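Local structure of protein (polyandrocarpa lectin) (Polyandrocarpa misakiensis, 1BYF) at the interface of chains A and B. The protein binds D-galactose through a calcium ion as a homodimeric C-type lectin and has a role in defence against microorganisms. Numbering follows the deposited sequence. Chains: chain A/B, Protein (polyandrocarpa lectin).

Contact 1: the interface of chains A and B. Residues chain A 2-3, 38, 123; chain B 7-10, 49.
A:Tyr3 and B:Asp9 are joined by a pair of hydrogen bonds. The backbone N of A:Tyr3 gives its hydrogen to the carboxylate oxygen OD2 of B:Asp9 at 2.9 Å. This bond is nearly straight, 173° at the hydrogen, and uses the anti lone pair, the one away from OD1. In return the backbone N of B:Asp9 donates to the carbonyl O of A:Tyr3 at 3.1 Å. One aspartate thus grips both polar backbone atoms of A:Tyr3. Its CG lies beside its own backbone N (chi1 -84°), which brings carboxylate and amide to the same residue.

The charged group behind this pair is B:Lys49. Its NZ makes a salt bridge to B:Asp9 OD1 at 2.9 Å, on the syn lone pair. The lysine probably steadies the carboxylate and may offset the nearby A:Asp2, whose OD1 is 4.4 Å from B:Asp9 OD2. A water also joins A:Asp2 OD1 to B:Lys49 NZ.

Van der Waals contacts flank the polar core. Methyl CD1 of A:Leu123 lies 3.7 Å from the backbone N of B:Glu10 and 4.0 Å from CB of B:Asp9. That same N is bonded to B:Ser8 OG, which probably helps fix the bend after strand 3-8. On the other flank the sulfur SD of A:Met38 lies 4.0 Å from B:Lys49 NZ.

The site pins the start of strand 3-8 of one subunit to the loop just past the same strand in the other, and so helps hold the homodimer together.

Contact 2: the interface of chains A and B. Residues chain A 6-10, 20, 24; chain B 3-4, 123.
A:Tyr20 and A:Arg24 meet the carboxylate of B:Glu4 with two flat groups, phenol ring and guanidinium, laid face over face, nearly parallel and offset. CZ of the tyrosine sits 3.2 Å above the centre of the guanidinium plane, while NH2 lies over the ring near its rim. At the guanidinium edge, in plane, are the carbonyl O of A:Tyr20, bonded to NE, and a water. The tyrosine probably positions the arginine twice, by ring and by backbone.

Both groups reach the carboxylate tip to tip. Each plane stands almost at a right angle to it, 88° for the ring. The phenol OH of A:Tyr20 donates to OE2 at 2.6 Å, coming from above the carboxylate plane. A:Arg24 NH1 forms a salt bridge to the same oxygen, but no N-H is directed at it. NH1 donates toward the water, which also bonds OE1. The glutamate chain runs extended beyond CG (chi2 175°), which carries its acid group to this pair. The arginine and the phenol probably stabilise its negative charge.

A:Ser8 and B:Glu4 form an antiparallel bridge between the two strands 3-8. CB of A:Ser8 packs against CG of B:Glu4. Next to it the backbone N of A:Asp9 reaches the carbonyl O of B:Tyr3 at 3.1 Å, and its OD2 accepts from the backbone N of B:Tyr3 at 3.0 Å.

B:Leu123 crosses A:Glu10 at about a right angle, its methyl CD1 lying 3.7 Å from the glutamate CG.

Contact 1: the interface of chains A and B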
# COMPACT_ATOMS: atom_id res chain seq x y z
N ASP A 2 -13.44 -1.83 3.64
CA ASP A 2 -12.29 -2.71 3.52
C ASP A 2 -11.81 -2.85 2.08
O ASP A 2 -12.62 -2.98 1.16
CB ASP A 2 -12.62 -4.12 3.99
CG ASP A 2 -12.89 -4.29 5.46
OD1 ASP A 2 -12.78 -3.33 6.25
OD2 ASP A 2 -13.23 -5.44 5.82
N TYR A 3 -10.49 -2.93 1.90
CA TYR A 3 -9.93 -3.04 0.57
C TYR A 3 -8.60 -3.77 0.51
O TYR A 3 -7.89 -4.13 1.44
CB TYR A 3 -9.58 -1.63 0.03
CG TYR A 3 -10.71 -0.65 -0.09
CD1 TYR A 3 -11.01 0.17 1.00
CD2 TYR A 3 -11.46 -0.51 -1.25
CE1 TYR A 3 -12.04 1.09 0.93
CE2 TYR A 3 -12.49 0.40 -1.31
CZ TYR A 3 -12.77 1.21 -0.23
OH TYR A 3 -13.81 2.11 -0.35
N MET A 38 -8.98 4.74 5.13
CA MET A 38 -8.12 4.38 4.02
C MET A 38 -7.41 5.53 3.33
O MET A 38 -6.24 5.36 2.95
CB MET A 38 -8.87 3.52 2.97
CG MET A 38 -8.84 2.06 3.38
SD MET A 38 -7.37 1.13 3.00
CE MET A 38 -6.07 2.30 2.74
N LEU A 123 -13.32 -5.29 -0.71
CA LEU A 123 -13.44 -6.66 -0.22
C LEU A 123 -14.76 -6.80 0.54
O LEU A 123 -14.97 -6.00 1.45
CB LEU A 123 -12.30 -6.98 0.74
CG LEU A 123 -10.88 -6.94 0.19
CD1 LEU A 123 -9.87 -7.00 1.33
CD2 LEU A 123 -10.63 -8.06 -0.80
N PHE B 7 -1.34 -4.23 0.01
CA PHE B 7 -1.83 -4.34 1.38
C PHE B 7 -3.24 -4.95 1.30
O PHE B 7 -4.04 -4.48 0.48
CB PHE B 7 -1.97 -3.01 2.12
CG PHE B 7 -0.69 -2.28 2.41
CD1 PHE B 7 -0.18 -1.38 1.49
CD2 PHE B 7 -0.01 -2.48 3.60
CE1 PHE B 7 1.00 -0.69 1.75
CE2 PHE B 7 1.16 -1.79 3.87
CZ PHE B 7 1.67 -0.90 2.94
N SER B 8 -3.54 -5.94 2.13
CA SER B 8 -4.88 -6.52 2.09
C SER B 8 -5.53 -6.53 3.47
O SER B 8 -4.92 -6.95 4.46
CB SER B 8 -4.89 -7.95 1.54
OG SER B 8 -6.19 -8.50 1.69
N ASP B 9 -6.79 -6.09 3.52
CA ASP B 9 -7.53 -6.10 4.77
C ASP B 9 -8.01 -7.52 5.10
O ASP B 9 -8.46 -7.75 6.23
CB ASP B 9 -8.72 -5.15 4.69
CG ASP B 9 -8.34 -3.71 5.01
OD1 ASP B 9 -7.53 -3.47 5.92
OD2 ASP B 9 -8.90 -2.82 4.33
N GLU B 10 -7.91 -8.45 4.15
CA GLU B 10 -8.36 -9.81 4.48
C GLU B 10 -7.29 -10.51 5.32
O GLU B 10 -6.10 -10.35 5.11
CB GLU B 10 -8.82 -10.63 3.29
CG GLU B 10 -9.50 -11.95 3.66
CD GLU B 10 -10.72 -11.83 4.54
OE1 GLU B 10 -10.59 -11.78 5.79
OE2 GLU B 10 -11.86 -11.79 4.01
N LYS B 49 -3.63 2.33 9.85
CA LYS B 49 -4.56 1.20 9.98
C LYS B 49 -4.63 0.69 11.41
O LYS B 49 -5.70 0.29 11.87
CB LYS B 49 -4.18 0.10 8.99
CG LYS B 49 -4.33 0.59 7.55
CD LYS B 49 -5.81 0.68 7.16
CE LYS B 49 -6.40 -0.70 6.93
NZ LYS B 49 -7.83 -0.68 6.50
O HOH W 1 -10.14 -2.53 7.74

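Contact 2: the interface of chains A and B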
# COMPACT_ATOMS: atom_id res chain seq x y z
N LEU A 6 -2.93 -1.52 -3.84
CA LEU A 6 -1.65 -1.81 -4.47
C LEU A 6 -0.96 -0.50 -4.85
O LEU A 6 -1.60 0.34 -5.49
CB LEU A 6 -1.88 -2.68 -5.70
CG LEU A 6 -0.72 -2.87 -6.67
CD1 LEU A 6 0.48 -3.52 -6.01
CD2 LEU A 6 -1.14 -3.73 -7.86
N PHE A 7 0.27 -0.30 -4.44
CA PHE A 7 1.04 0.89 -4.79
C PHE A 7 2.17 0.42 -5.72
O PHE A 7 2.81 -0.58 -5.38
CB PHE A 7 1.69 1.54 -3.57
CG PHE A 7 0.77 2.11 -2.54
CD1 PHE A 7 0.30 1.32 -1.49
CD2 PHE A 7 0.39 3.44 -2.58
CE1 PHE A 7 -0.53 1.85 -0.53
CE2 PHE A 7 -0.44 3.98 -1.62
CZ PHE A 7 -0.91 3.19 -0.59
N SER A 8 2.41 1.12 -6.81
CA SER A 8 3.49 0.71 -7.71
C SER A 8 4.41 1.87 -8.05
O SER A 8 3.97 2.98 -8.37
CB SER A 8 2.94 0.06 -8.98
OG SER A 8 4.03 -0.18 -9.88
N ASP A 9 5.71 1.61 -7.97
CA ASP A 9 6.73 2.59 -8.30
C ASP A 9 6.87 2.77 -9.81
O ASP A 9 7.57 3.67 -10.26
CB ASP A 9 8.09 2.20 -7.71
CG ASP A 9 8.14 2.55 -6.23
OD1 ASP A 9 7.68 3.66 -5.89
OD2 ASP A 9 8.64 1.72 -5.45
N GLU A 10 6.21 1.91 -10.56
CA GLU A 10 6.19 1.97 -12.01
C GLU A 10 5.38 3.17 -12.48
O GLU A 10 4.26 3.29 -11.98
CB GLU A 10 5.37 0.76 -12.50
CG GLU A 10 6.16 -0.42 -13.00
CD GLU A 10 5.95 -0.61 -14.50
OE1 GLU A 10 4.95 -1.26 -14.87
OE2 GLU A 10 6.78 -0.09 -15.27
N TYR A 20 -3.50 -0.94 -16.24
CA TYR A 20 -2.58 -1.61 -15.32
C TYR A 20 -3.35 -2.23 -14.16
O TYR A 20 -3.16 -3.39 -13.82
CB TYR A 20 -1.56 -0.58 -14.81
CG TYR A 20 -0.58 -1.09 -13.78
CD1 TYR A 20 -0.95 -1.16 -12.44
CD2 TYR A 20 0.70 -1.51 -14.12
CE1 TYR A 20 -0.08 -1.62 -11.48
CE2 TYR A 20 1.59 -1.97 -13.17
CZ TYR A 20 1.19 -2.02 -11.85
OH TYR A 20 2.03 -2.50 -10.87
N ARG A 24 -5.04 -6.48 -13.29
CA ARG A 24 -4.78 -7.14 -12.01
C ARG A 24 -6.06 -7.45 -11.25
O ARG A 24 -5.98 -7.86 -10.09
CB ARG A 24 -3.90 -6.23 -11.15
CG ARG A 24 -2.46 -6.67 -10.96
CD ARG A 24 -1.60 -5.44 -10.66
NE ARG A 24 -1.09 -4.95 -11.93
CZ ARG A 24 0.13 -5.15 -12.40
NH1 ARG A 24 1.05 -5.80 -11.71
NH2 ARG A 24 0.42 -4.67 -13.60
N TYR B 3 9.48 -1.12 -5.79
CA TYR B 3 8.51 -2.18 -5.63
C TYR B 3 7.07 -1.91 -6.02
O TYR B 3 6.55 -0.84 -6.27
CB TYR B 3 8.41 -2.49 -4.10
CG TYR B 3 9.69 -3.00 -3.50
CD1 TYR B 3 10.64 -2.09 -3.05
CD2 TYR B 3 9.96 -4.36 -3.37
CE1 TYR B 3 11.83 -2.52 -2.49
CE2 TYR B 3 11.15 -4.79 -2.81
CZ TYR B 3 12.08 -3.87 -2.37
OH TYR B 3 13.26 -4.31 -1.83
N GLU B 4 6.35 -3.03 -5.99
CA GLU B 4 4.93 -3.16 -6.05
C GLU B 4 4.57 -3.66 -4.62
O GLU B 4 5.08 -4.71 -4.24
CB GLU B 4 4.40 -4.19 -7.02
CG GLU B 4 3.92 -3.65 -8.36
CD GLU B 4 3.52 -4.79 -9.28
OE1 GLU B 4 3.20 -5.88 -8.76
OE2 GLU B 4 3.52 -4.62 -10.51
N LEU B 123 10.79 -4.38 -8.50
CA LEU B 123 10.55 -3.91 -9.85
C LEU B 123 11.74 -4.05 -10.79
O LEU B 123 12.82 -3.53 -10.64
CB LEU B 123 9.95 -2.50 -9.92
CG LEU B 123 8.44 -2.49 -9.56
CD1 LEU B 123 7.84 -1.10 -9.74
CD2 LEU B 123 7.69 -3.47 -10.47
O HOH W 2 0.76 -7.06 -9.20

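Contact 1 and contact 2 lie about 17 Å apart, measured between the centres of their C-alpha atoms. Each draws on strand 3-8 of both chains and on Asp9, Glu10 and Leu123, with the chains exchanged. They are separate parts of one two-fold symmetric interface, built on equivalent residues of opposite chains, in which the strands of the two subunits run antiparallel. Beyond these common residues they differ: contact 1 adds helix 36-49 from both chains, and contact 2 adds helix 14-22 and Arg24 of chain A. By symmetry each set recurs at the other end. The dimer is therefore secured at both ends of the strand pair.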